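Local structure of GrpB family protein (Enterococcus faecalis, 2NRK) at residues 31-36 with 63-68; 41-46 with 52-57; 92-95 with 100-103. The protein is of unknown function but belongs to the GrpB family, grouped with nucleotidyltransferase-like proteins, which suggests nucleotide-related chemistry that remains unproven. All coordinates share one frame; numbering follows the deposited sequence. Where two conformers were deposited one is given.

Contact 1 (31-36 with 63-68); sequences KENCLK and IEKVDL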
loop_
_atom_site.group_PDB
_atom_site.type_symbol
_atom_site.label_atom_id
_atom_site.label_comp_id
_atom_site.label_asym_id
_atom_site.label_seq_id
_atom_site.Cartn_x
_atom_site.Cartn_y
_atom_site.Cartn_z
ATOM N N LYS A 31 3.624 17.547 14.555
ATOM C CA LYS A 31 4.734 17.034 15.364
ATOM C C LYS A 31 4.958 15.537 15.123
ATOM O O LYS A 31 4.877 15.086 13.973
ATOM C CB LYS A 31 4.550 17.382 16.853
ATOM C CG LYS A 31 4.450 18.909 17.073
ATOM C CD LYS A 31 4.361 19.329 18.503
ATOM C CE LYS A 31 4.026 20.831 18.529
ATOM N NZ LYS A 31 3.938 21.323 19.916
ATOM N N GLU A 32 5.198 14.783 16.199
ATOM C CA GLU A 32 5.590 13.367 16.092
ATOM C C GLU A 32 4.530 12.453 15.492
ATOM O O GLU A 32 4.871 11.388 14.960
ATOM C CB GLU A 32 6.033 12.796 17.449
ATOM C CG GLU A 32 7.238 13.487 18.085
ATOM C CD GLU A 32 6.865 14.733 18.870
ATOM O OE1 GLU A 32 5.675 15.123 18.872
ATOM O OE2 GLU A 32 7.767 15.315 19.512
ATOM N N ASN A 33 3.264 12.865 15.553
ATOM C CA ASN A 33 2.182 12.056 15.019
ATOM C C ASN A 33 2.246 11.985 13.479
ATOM O O ASN A 33 1.636 11.106 12.866
ATOM C CB ASN A 33 0.848 12.649 15.452
ATOM C CG ASN A 33 -0.321 11.717 15.219
ATOM O OD1 ASN A 33 -0.180 10.491 15.187
ATOM N ND2 ASN A 33 -1.494 12.302 15.076
ATOM N N CYS A 34 2.977 12.916 12.871
ATOM C CA CYS A 34 3.072 12.975 11.397
ATOM C C CYS A 34 4.174 12.055 10.890
ATOM O O CYS A 34 5.366 12.250 11.198
ATOM C CB CYS A 34 3.336 14.400 10.917
ATOM S SG CYS A 34 3.395 14.519 9.109
ATOM N N LEU A 35 3.781 11.028 10.141
ATOM C CA LEU A 35 4.769 10.095 9.590
ATOM C C LEU A 35 5.312 10.608 8.268
ATOM O O LEU A 35 6.507 10.385 7.960
ATOM C CB LEU A 35 4.144 8.710 9.352
ATOM C CG LEU A 35 3.811 7.947 10.641
ATOM C CD1 LEU A 35 2.883 6.788 10.331
ATOM C CD2 LEU A 35 5.095 7.423 11.313
ATOM N N LYS A 36 4.450 11.257 7.477
ATOM C CA LYS A 36 4.845 11.676 6.131
ATOM C C LYS A 36 3.830 12.689 5.590
ATOM O O LYS A 36 2.642 12.541 5.808
ATOM C CB LYS A 36 4.881 10.436 5.210
ATOM C CG LYS A 36 5.378 10.697 3.804
ATOM C CD LYS A 36 6.862 10.993 3.842
ATOM C CE LYS A 36 7.355 11.240 2.429
ATOM N NZ LYS A 36 8.823 11.296 2.528
ATOM N N ILE A 63 -5.158 8.837 14.132
ATOM C CA ILE A 63 -6.069 9.822 13.540
ATOM C C ILE A 63 -6.852 10.615 14.585
ATOM O O ILE A 63 -7.018 11.820 14.451
ATOM C CB ILE A 63 -6.986 9.215 12.440
ATOM C CG1 ILE A 63 -7.619 10.341 11.574
ATOM C CG2 ILE A 63 -8.055 8.304 12.994
ATOM C CD1 ILE A 63 -6.633 11.103 10.699
ATOM N N GLU A 64 -7.269 9.957 15.663
ATOM C CA GLU A 64 -8.103 10.651 16.665
ATOM C C GLU A 64 -7.352 11.779 17.351
ATOM O O GLU A 64 -7.951 12.786 17.759
ATOM C CB GLU A 64 -8.681 9.652 17.676
ATOM C CG GLU A 64 -9.512 8.558 16.998
ATOM C CD GLU A 64 -10.643 8.008 17.871
ATOM O OE1 GLU A 64 -10.637 8.221 19.116
ATOM O OE2 GLU A 64 -11.545 7.341 17.298
ATOM N N LYS A 65 -6.044 11.617 17.480
ATOM C CA LYS A 65 -5.171 12.657 18.019
ATOM C C LYS A 65 -5.164 13.961 17.203
ATOM O O LYS A 65 -4.823 15.041 17.719
ATOM C CB LYS A 65 -3.752 12.128 18.131
ATOM C CG LYS A 65 -3.414 11.530 19.521
ATOM C CD LYS A 65 -1.967 11.028 19.521
ATOM C CE LYS A 65 -0.949 12.181 19.541
ATOM N NZ LYS A 65 0.450 11.639 19.610
ATOM N N VAL A 66 -5.534 13.869 15.927
ATOM C CA VAL A 66 -5.520 15.046 15.055
ATOM C C VAL A 66 -6.638 16.004 15.481
ATOM O O VAL A 66 -6.515 17.219 15.332
ATOM C CB VAL A 66 -5.632 14.622 13.553
ATOM C CG1 VAL A 66 -5.774 15.834 12.614
ATOM C CG2 VAL A 66 -4.401 13.804 13.165
ATOM N N ASP A 67 -7.715 15.456 16.025
ATOM C CA ASP A 67 -8.805 16.293 16.549
ATOM C C ASP A 67 -8.369 17.290 17.609
ATOM O O ASP A 67 -8.955 18.368 17.718
ATOM C CB ASP A 67 -9.953 15.412 17.041
ATOM C CG ASP A 67 -10.548 14.580 15.911
ATOM O OD1 ASP A 67 -10.592 15.064 14.745
ATOM O OD2 ASP A 67 -10.932 13.427 16.177
ATOM N N LEU A 68 -7.326 16.958 18.367
ATOM C CA LEU A 68 -6.811 17.875 19.395
ATOM C C LEU A 68 -6.241 19.147 18.781
ATOM O O LEU A 68 -6.060 20.151 19.500
ATOM C CB LEU A 68 -5.691 17.219 20.210
ATOM C CG LEU A 68 -5.914 15.896 20.927
ATOM C CD1 LEU A 68 -4.614 15.386 21.546
ATOM C CD2 LEU A 68 -6.963 16.093 21.989
HETATM O O HOH W 1 -2.165 14.827 16.556
HETATM O O HOH W 2 1.118 9.616 17.766
#

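Contact 2 (41-46 with 52-57); sequences GSTSVP and PIIDFL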
loop_
_atom_site.group_PDB
_atom_site.type_symbol
_atom_site.label_atom_id
_atom_site.label_comp_id
_atom_site.label_asym_id
_atom_site.label_seq_id
_atom_site.Cartn_x
_atom_site.Cartn_y
_atom_site.Cartn_z
ATOM N N GLY A 41 -2.458 14.521 -6.004
ATOM C CA GLY A 41 -3.435 15.187 -6.880
ATOM C C GLY A 41 -2.767 15.764 -8.116
ATOM O O GLY A 41 -1.579 15.547 -8.320
ATOM N N SER A 42 -3.531 16.501 -8.923
ATOM C CA SER A 42 -2.971 16.914 -10.230
ATOM C C SER A 42 -1.796 17.862 -10.101
ATOM O O SER A 42 -0.894 17.835 -10.973
ATOM C CB SER A 42 -4.060 17.507 -11.114
ATOM O OG SER A 42 -4.947 16.458 -11.471
ATOM N N THR A 43 -1.758 18.683 -9.040
ATOM C CA THR A 43 -0.632 19.650 -8.955
ATOM C C THR A 43 0.714 18.975 -8.635
ATOM O O THR A 43 1.771 19.612 -8.747
ATOM C CB THR A 43 -0.882 20.843 -7.973
ATOM O OG1 THR A 43 -0.844 20.360 -6.623
ATOM C CG2 THR A 43 -2.199 21.585 -8.294
ATOM N N SER A 44 0.677 17.688 -8.285
ATOM C CA SER A 44 1.885 16.921 -7.964
ATOM C C SER A 44 2.458 16.217 -9.209
ATOM O O SER A 44 3.449 15.513 -9.090
ATOM C CB SER A 44 1.596 15.878 -6.860
ATOM O OG SER A 44 0.843 14.780 -7.364
ATOM N N VAL A 45 1.818 16.395 -10.371
ATOM C CA VAL A 45 2.259 15.732 -11.602
ATOM C C VAL A 45 2.866 16.793 -12.514
ATOM O O VAL A 45 2.144 17.615 -13.095
ATOM C CB VAL A 45 1.074 15.045 -12.304
ATOM C CG1 VAL A 45 1.547 14.365 -13.616
ATOM C CG2 VAL A 45 0.437 14.022 -11.368
ATOM N N PRO A 46 4.201 16.833 -12.612
ATOM C CA PRO A 46 4.756 17.855 -13.474
ATOM C C PRO A 46 4.164 17.889 -14.890
ATOM O O PRO A 46 3.956 16.841 -15.527
ATOM C CB PRO A 46 6.260 17.507 -13.514
ATOM C CG PRO A 46 6.495 16.912 -12.107
ATOM C CD PRO A 46 5.238 16.071 -11.884
ATOM N N PRO A 52 -5.539 25.237 -9.616
ATOM C CA PRO A 52 -4.411 25.604 -8.745
ATOM C C PRO A 52 -4.753 25.470 -7.266
ATOM O O PRO A 52 -4.748 26.473 -6.519
ATOM C CB PRO A 52 -4.152 27.065 -9.113
ATOM C CG PRO A 52 -5.443 27.576 -9.552
ATOM C CD PRO A 52 -6.179 26.428 -10.216
ATOM N N ILE A 53 -5.092 24.245 -6.871
ATOM C CA ILE A 53 -5.397 23.898 -5.489
ATOM C C ILE A 53 -4.427 22.769 -5.133
ATOM O O ILE A 53 -4.414 21.718 -5.792
ATOM C CB ILE A 53 -6.845 23.363 -5.320
ATOM C CG1 ILE A 53 -7.860 24.421 -5.797
ATOM C CG2 ILE A 53 -7.101 22.985 -3.872
ATOM C CD1 ILE A 53 -9.292 23.912 -5.800
ATOM N N ILE A 54 -3.594 23.007 -4.127
ATOM C CA ILE A 54 -2.559 22.029 -3.787
ATOM C C ILE A 54 -3.178 20.975 -2.876
ATOM O O ILE A 54 -3.736 21.324 -1.828
ATOM C CB ILE A 54 -1.361 22.664 -3.036
ATOM C CG1 ILE A 54 -0.792 23.923 -3.736
ATOM C CG2 ILE A 54 -0.251 21.615 -2.801
ATOM C CD1 ILE A 54 -0.246 23.676 -5.122
ATOM N N ASP A 55 -3.054 19.705 -3.269
ATOM C CA ASP A 55 -3.482 18.577 -2.421
ATOM C C ASP A 55 -2.333 17.984 -1.628
ATOM O O ASP A 55 -1.250 17.654 -2.212
ATOM C CB ASP A 55 -4.110 17.451 -3.250
ATOM C CG ASP A 55 -5.390 17.888 -3.919
ATOM O OD1 ASP A 55 -6.423 17.931 -3.229
ATOM O OD2 ASP A 55 -5.342 18.198 -5.139
ATOM N N PHE A 56 -2.588 17.803 -0.334
ATOM C CA PHE A 56 -1.645 17.209 0.646
ATOM C C PHE A 56 -2.175 15.891 1.173
ATOM O O PHE A 56 -3.368 15.792 1.547
ATOM C CB PHE A 56 -1.424 18.147 1.854
ATOM C CG PHE A 56 -0.909 19.503 1.478
ATOM C CD1 PHE A 56 0.437 19.813 1.644
ATOM C CD2 PHE A 56 -1.756 20.462 0.935
ATOM C CE1 PHE A 56 0.951 21.059 1.239
ATOM C CE2 PHE A 56 -1.255 21.709 0.544
ATOM C CZ PHE A 56 0.108 22.014 0.696
ATOM N N LEU A 57 -1.303 14.871 1.163
ATOM C CA LEU A 57 -1.600 13.578 1.806
ATOM C C LEU A 57 -0.766 13.530 3.071
ATOM O O LEU A 57 0.453 13.588 3.007
ATOM C CB LEU A 57 -1.245 12.410 0.878
ATOM C CG LEU A 57 -1.411 10.994 1.495
ATOM C CD1 LEU A 57 -2.851 10.734 1.955
ATOM C CD2 LEU A 57 -1.001 9.908 0.485
HETATM O O HOH W 3 -2.848 18.592 -6.206
#

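Contact 3 (92-95 with 100-103); sequences LRKG and THHV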
loop_
_atom_site.group_PDB
_atom_site.type_symbol
_atom_site.label_atom_id
_atom_site.label_comp_id
_atom_site.label_asym_id
_atom_site.label_seq_id
_atom_site.Cartn_x
_atom_site.Cartn_y
_atom_site.Cartn_z
ATOM N N LEU A 92 -9.019 18.969 5.594
ATOM C CA LEU A 92 -8.883 20.416 5.831
ATOM C C LEU A 92 -8.957 21.126 4.497
ATOM O O LEU A 92 -8.407 20.658 3.508
ATOM C CB LEU A 92 -7.523 20.771 6.455
ATOM C CG LEU A 92 -6.937 19.956 7.616
ATOM C CD1 LEU A 92 -5.554 20.483 7.969
ATOM C CD2 LEU A 92 -7.834 20.046 8.787
ATOM N N ARG A 93 -9.596 22.285 4.483
ATOM C CA ARG A 93 -9.594 23.118 3.287
ATOM C C ARG A 93 -9.385 24.556 3.660
ATOM O O ARG A 93 -9.844 25.035 4.719
ATOM C CB ARG A 93 -10.910 22.951 2.492
ATOM C CG ARG A 93 -12.125 23.421 3.228
ATOM C CD ARG A 93 -13.408 23.001 2.463
ATOM N NE ARG A 93 -14.535 23.618 3.122
ATOM C CZ ARG A 93 -15.803 23.286 2.895
ATOM N NH1 ARG A 93 -16.077 22.332 2.010
ATOM N NH2 ARG A 93 -16.761 23.903 3.568
ATOM N N LYS A 94 -8.680 25.248 2.780
ATOM C CA LYS A 94 -8.564 26.707 2.888
ATOM C C LYS A 94 -8.345 27.332 1.525
ATOM O O LYS A 94 -7.984 26.638 0.582
ATOM C CB LYS A 94 -7.451 27.071 3.877
ATOM C CG LYS A 94 -6.037 27.036 3.393
ATOM C CD LYS A 94 -5.131 27.593 4.512
ATOM C CE LYS A 94 -3.676 27.337 4.270
ATOM N NZ LYS A 94 -2.673 27.972 5.262
ATOM N N GLY A 95 -8.561 28.642 1.411
ATOM C CA GLY A 95 -8.871 29.504 2.534
ATOM C C GLY A 95 -10.263 30.050 2.399
ATOM O O GLY A 95 -11.006 29.647 1.499
ATOM N N THR A 100 -7.332 27.152 -2.007
ATOM C CA THR A 100 -5.917 27.055 -2.340
ATOM C C THR A 100 -5.254 25.743 -1.872
ATOM O O THR A 100 -4.251 25.331 -2.448
ATOM C CB THR A 100 -5.107 28.232 -1.731
ATOM O OG1 THR A 100 -5.397 28.349 -0.315
ATOM C CG2 THR A 100 -5.458 29.546 -2.440
ATOM N N HIS A 101 -5.747 25.167 -0.780
ATOM C CA HIS A 101 -5.085 23.984 -0.161
ATOM C C HIS A 101 -6.147 22.997 0.306
ATOM O O HIS A 101 -7.114 23.389 0.954
ATOM C CB HIS A 101 -4.223 24.354 1.059
ATOM C CG HIS A 101 -3.147 25.361 0.789
ATOM N ND1 HIS A 101 -3.400 26.712 0.663
ATOM C CD2 HIS A 101 -1.806 25.224 0.708
ATOM C CE1 HIS A 101 -2.260 27.356 0.481
ATOM N NE2 HIS A 101 -1.276 26.473 0.485
ATOM N N HIS A 102 -5.985 21.732 -0.056
ATOM C CA HIS A 102 -6.862 20.640 0.436
ATOM C C HIS A 102 -5.925 19.634 1.115
ATOM O O HIS A 102 -4.916 19.227 0.518
ATOM C CB HIS A 102 -7.562 19.937 -0.696
ATOM C CG HIS A 102 -8.691 20.722 -1.275
ATOM N ND1 HIS A 102 -9.275 20.400 -2.479
ATOM C CD2 HIS A 102 -9.335 21.820 -0.818
ATOM C CE1 HIS A 102 -10.249 21.254 -2.732
ATOM N NE2 HIS A 102 -10.312 22.126 -1.743
ATOM N N VAL A 103 -6.205 19.325 2.373
ATOM C CA VAL A 103 -5.334 18.423 3.139
ATOM C C VAL A 103 -6.104 17.178 3.492
ATOM O O VAL A 103 -7.185 17.261 4.083
ATOM C CB VAL A 103 -4.819 19.138 4.431
ATOM C CG1 VAL A 103 -3.875 18.219 5.218
ATOM C CG2 VAL A 103 -4.115 20.449 4.074
#

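Contact 1 (31-36 with 63-68)
Asn-33 meets Lys-65 and Val-66 in a small, largely water-mediated contact at one end of the sheet, burying 130 Å² in total. It links the 3-10 turn leading into strand 34-40 with the helical turn that follows strand 54-60. The direct part is van der Waals contact: Asn-33 ND2 lies 3.8 Å from both Lys-65 CB and Val-66 CG2. With CG anti to the backbone N (chi1 -167°), the amide of Asn-33 is carried toward segment 63-68. One water accepts a hydrogen bond from Asn-33 ND2 at 3.0 Å and donates a weak one to Lys-65 O. Strands 34-40 and 54-60 are antiparallel neighbours, so the residues before the first and after the second come together, and near this end the pairing is irregular: Leu-35 and Lys-36 both face Ile-59 in a classic beta bulge. On the other side of the amide, a second water donates to Asn-33 OD1 at 3.0 Å and accepts from Lys-65 NZ at 2.8 Å; the chain of Lys-65 bends at chi3 (73°) and carries its ammonium to that water. Asn-33 OD1 also accepts from Glu-62 N, which holds the amide from the chain just before Ile-63, while Val-66 packs on Ile-105 of strand 101-107.

Contact 2 (41-46 with 52-57)
At 71°, the chi1 of Thr-43 tucks OG1 between its own backbone N and carbonyl carbon and leaves the methyl CG2 opposite the carbonyl, so the two branches meet different parts of segment 52-57. The methyl presses on the backbone, with Thr-43 CG2 3.3 Å from Ile-53 O. The hydroxyl side meets the folded end of Ile-54, whose chi1 (-50°) and chi2 (-62°) bring CD1 to 3.7 Å from Thr-43 OG1, the two side chains crossing at about a right angle. Thr-43 OG1 is hydrogen-bonded to His-39 NE2, and Trp-15 of helix 14-30 packs on both Thr-43 and Ile-54.

Between the backbones sits one ordered water. It accepts from Thr-43 N at 3.0 Å and from Asp-55 N at 3.1 Å, and donates to Asp-55 OD2 at 2.7 Å, bridging the segments where they make no direct hydrogen bond. The same carboxylate approaches the turn itself, with Asp-55 OD2 4.0 Å from Gly-41 CA; Gly-41 has positive phi, which favours glycine. The turn is closed internally: Gly-41 O accepts from Ser-44 N and, in its carbonyl plane, from Ser-44 OG at 2.7 Å.

A Gly-Ser turn next to a strand-borne acidic residue recalls the nucleotidyltransferase fold, in which these elements line the nucleotide and metal site. The likeness is partial, because Leu-57 stands where that motif usually has a second acid, and for this protein the role is only inferred. The bonding nevertheless accounts for both carboxylate oxygens of Asp-55, OD1 being held by His-104 NE2 and OD2 by the water, so the orientation of this group is coupled to the turn by that shared water.

Contact 3 (92-95 with 100-103)
Lys-94 lays its CE over one face of the His-101 ring, 3.6 Å above the plane and offset toward the rim. This is a CH-pi contact, with CE 26° off the ring normal. Beyond CG the lysine is extended, running beside the histidine in the same direction and carrying NZ onward to a salt bridge with Glu-22 and a bond to Ile-76 O. The ring nitrogen His-101 ND1 also pairs with Thr-100 OG1 at 2.8 Å, and either could be the donor.

The backbone frame is a beta hairpin of strands 89-94 and 101-107, with a classic bulge at its loop end: Thr-100 and His-101 both face Lys-94. The carbonyl of Lys-94 therefore takes two donors. Thr-100 N reaches Lys-94 O at 2.7 Å on a lone pair, almost straight at 174°, whereas His-101 N binds the same oxygen at 3.0 Å, tilted 31° from the carbonyl plane. The peptide bond between Lys-94 and Gly-95 is cis where the strand gives way to the loop.

Farther along, Leu-92 and Val-103 form a hydrogen-bonded pair on the same face as Lys-94, their CB atoms 3.8 Å apart, and both pack on Tyr-78. The opposite face bears the non-hydrogen-bonded pair: Arg-93 CB lies 3.8 Å from His-102 CD2, while the guanidinium leads away to Glu-79 and His-102 NE2 bonds Arg-99.

In the fold
All three contacts reach one mixed sheet, in which strands 34-40, 54-60, 101-107 and 89-94 lie in that order. Contact 1 closes a loop of chain that encloses contact 2; contact 3 follows later as the hairpin. Centres of contacts 1 and 2 are about 21 Å apart and those of contacts 1 and 3 about 17 Å, without touching. Contacts 2 and 3 are about 11 Å apart between centres and do touch, through probable backbone hydrogen bonds joining His-102 to Ile-54 and Phe-56. Strand 54-60 thus carries contact 2 and pairs with the hairpin strand of contact 3, while Leu-35 and Lys-36 of segment 31-36 pack on the second subunit.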